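Local coordinates for protein LacI family sugar-binding transcriptional regulator (Enterococcus faecalis V583, PDB 4RK0) that binds ribose in the cleft of its sugar-binding domain and probably regulates transcription as a DNA-binding repressor of the LacI family, at residues Q77-T82 against D94-E99. Sequence-based numbering, arbitrary orientation.
With RIB (alpha-D-ribofuranose), chain E.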
loop_
_atom_site.group_PDB
_atom_site.type_symbol
_atom_site.label_atom_id
_atom_site.label_comp_id
_atom_site.label_asym_id
_atom_site.label_seq_id
_atom_site.Cartn_x
_atom_site.Cartn_y
_atom_site.Cartn_z
ATOM N N GLN A 77 -29.396 3.994 -4.772
ATOM C CA GLN A 77 -30.325 3.522 -5.799
ATOM C C GLN A 77 -29.807 2.227 -6.406
ATOM O O GLN A 77 -30.532 1.258 -6.516
ATOM C CB GLN A 77 -30.524 4.576 -6.890
ATOM C CG GLN A 77 -31.356 4.107 -8.076
ATOM C CD GLN A 77 -31.966 5.262 -8.841
ATOM O OE1 GLN A 77 -32.591 6.146 -8.252
ATOM N NE2 GLN A 77 -31.795 5.259 -10.160
ATOM N N THR A 78 -28.532 2.206 -6.791
ATOM C CA THR A 78 -27.955 0.968 -7.338
ATOM C C THR A 78 -28.085 -0.199 -6.358
ATOM O O THR A 78 -28.354 -1.330 -6.750
ATOM C CB THR A 78 -26.468 1.140 -7.703
ATOM O OG1 THR A 78 -26.361 2.064 -8.789
ATOM C CG2 THR A 78 -25.838 -0.189 -8.120
ATOM N N ILE A 79 -27.862 0.078 -5.079
ATOM C CA ILE A 79 -27.878 -0.975 -4.079
ATOM C C ILE A 79 -29.291 -1.591 -3.968
ATOM O O ILE A 79 -29.460 -2.820 -3.966
ATOM C CB ILE A 79 -27.362 -0.429 -2.730
ATOM C CG1 ILE A 79 -25.828 -0.334 -2.785
ATOM C CG2 ILE A 79 -27.806 -1.310 -1.571
ATOM C CD1 ILE A 79 -25.214 0.427 -1.625
ATOM N N ASN A 80 -30.291 -0.727 -3.907
ATOM C CA ASN A 80 -31.687 -1.159 -3.858
ATOM C C ASN A 80 -32.107 -2.028 -5.043
ATOM O O ASN A 80 -32.706 -3.083 -4.850
ATOM C CB ASN A 80 -32.601 0.057 -3.747
ATOM C CG ASN A 80 -32.331 0.875 -2.499
ATOM O OD1 ASN A 80 -31.548 0.481 -1.623
ATOM N ND2 ASN A 80 -32.964 2.030 -2.418
ATOM N N GLU A 81 -31.762 -1.611 -6.254
ATOM C CA GLU A 81 -32.156 -2.334 -7.456
ATOM C C GLU A 81 -31.364 -3.617 -7.747
ATOM O O GLU A 81 -31.816 -4.457 -8.525
ATOM C CB GLU A 81 -32.148 -1.391 -8.671
ATOM C CG GLU A 81 -30.779 -1.060 -9.243
ATOM C CD GLU A 81 -30.807 0.089 -10.244
ATOM O OE1 GLU A 81 -31.818 0.827 -10.304
ATOM O OE2 GLU A 81 -29.804 0.258 -10.975
ATOM N N THR A 82 -30.192 -3.783 -7.131
ATOM C CA THR A 82 -29.371 -4.953 -7.381
ATOM C C THR A 82 -29.351 -5.875 -6.166
ATOM O O THR A 82 -29.837 -7.003 -6.226
ATOM C CB THR A 82 -27.928 -4.545 -7.741
ATOM O OG1 THR A 82 -27.407 -3.697 -6.710
ATOM C CG2 THR A 82 -27.891 -3.786 -9.066
ATOM N N ASP A 94 -16.698 3.456 5.900
ATOM C CA ASP A 94 -15.725 4.436 5.448
ATOM C C ASP A 94 -16.396 5.518 4.585
ATOM O O ASP A 94 -17.289 6.218 5.091
ATOM C CB ASP A 94 -14.573 3.760 4.724
ATOM C CG ASP A 94 -13.295 4.620 4.793
ATOM O OD1 ASP A 94 -12.866 4.961 5.920
ATOM O OD2 ASP A 94 -12.787 5.026 3.748
ATOM N N GLN A 95 -15.962 5.683 3.335
ATOM C CA GLN A 95 -16.507 6.745 2.449
ATOM C C GLN A 95 -17.911 6.456 1.972
ATOM O O GLN A 95 -18.538 7.359 1.455
ATOM C CB GLN A 95 -15.646 6.963 1.211
ATOM C CG GLN A 95 -14.212 7.291 1.618
ATOM C CD GLN A 95 -13.339 7.741 0.458
ATOM O OE1 GLN A 95 -13.799 7.910 -0.660
ATOM N NE2 GLN A 95 -12.073 7.943 0.739
ATOM N N LYS A 96 -18.380 5.219 2.098
ATOM C CA LYS A 96 -19.797 4.911 1.799
ATOM C C LYS A 96 -20.688 5.203 2.987
ATOM O O LYS A 96 -20.606 4.531 4.017
ATOM C CB LYS A 96 -19.989 3.448 1.407
ATOM C CG LYS A 96 -21.439 3.016 1.168
ATOM C CD LYS A 96 -22.074 3.792 -0.008
ATOM C CE LYS A 96 -23.606 3.693 -0.016
ATOM N NZ LYS A 96 -24.249 4.721 -0.886
ATOM N N LYS A 97 -21.549 6.202 2.828
ATOM C CA LYS A 97 -22.470 6.624 3.844
ATOM C C LYS A 97 -23.630 5.613 4.019
ATOM O O LYS A 97 -24.163 5.106 3.044
ATOM C CB LYS A 97 -23.003 8.017 3.484
ATOM C CG LYS A 97 -24.206 8.506 4.269
ATOM C CD LYS A 97 -23.913 8.680 5.744
ATOM C CE LYS A 97 -25.063 9.417 6.413
ATOM N NZ LYS A 97 -25.474 8.742 7.671
ATOM N N ALA A 98 -23.962 5.300 5.271
ATOM C CA ALA A 98 -25.034 4.367 5.580
ATOM C C ALA A 98 -26.364 5.107 5.571
ATOM O O ALA A 98 -26.496 6.177 6.167
ATOM C CB ALA A 98 -24.808 3.732 6.945
ATOM N N GLU A 99 -27.353 4.512 4.922
ATOM C CA GLU A 99 -28.728 5.011 5.022
ATOM C C GLU A 99 -29.360 4.620 6.378
ATOM O O GLU A 99 -30.115 5.399 6.970
ATOM C CB GLU A 99 -29.590 4.563 3.826
ATOM C CG GLU A 99 -29.273 3.190 3.241
ATOM C CD GLU A 99 -29.864 2.999 1.862
ATOM O OE1 GLU A 99 -29.202 2.356 1.020
ATOM O OE2 GLU A 99 -30.981 3.495 1.610
HETATM O O5 RIB E . -6.559 7.772 4.487
HETATM C C5 RIB E . -7.590 7.391 3.590
HETATM C C4 RIB E . -8.798 8.056 4.089
HETATM O O4 RIB E . -9.956 7.910 3.227
HETATM C C3 RIB E . -8.865 7.323 5.414
HETATM O O3 RIB E . -8.716 8.379 6.364
HETATM C C2 RIB E . -10.214 6.610 5.280
HETATM O O2 RIB E . -11.009 6.776 6.429
HETATM C C1 RIB E . -10.849 7.051 3.950
HETATM O O1 RIB E . -12.178 7.515 4.114
#
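The nearest CA atoms of the two segments, those of Ile79 on helix 76-86 and Glu99 in the irregular loop 94-99 that follows strand 90-93, lie 10.9 Å apart; the backbones stay well separated and the contact is made by side chains. Ile79 and Lys96 reach toward each other tip to tip, CD1 of Ile79 lying 4.0 Å from CE of Lys96. The lysine has CG anti to its backbone N (chi1 176°) and a bend at chi2, which carries its aliphatic arm to the isoleucine; its ammonium NZ is held by Asn76 OD1 and the carbonyl of Ile74, just before the helical segment. Farther out, Asn80 OD1 and Glu99 OE1 stand 4.0 Å apart, not bonded to each other, amide and carboxylate planes turned 31°. Arg84 NH1 joins them, hydrogen-bonded to Asn80 and salt-bridged to the poorly ordered Glu99. At the loop's other end Asp94 OD1 accepts a hydrogen bond from ribose O2 at 2.6 Å, and Gln95 NE2 donates to ring oxygen O4 at 3.3 Å; Asn139, Arg143, Asn186, Asp214 and Gln231 also hydrogen-bond the sugar. This is the periplasmic-binding-protein fold of LacI regulators: a beta-alpha-beta unit whose loop after the second strand carries ligand-binding residues into the cleft.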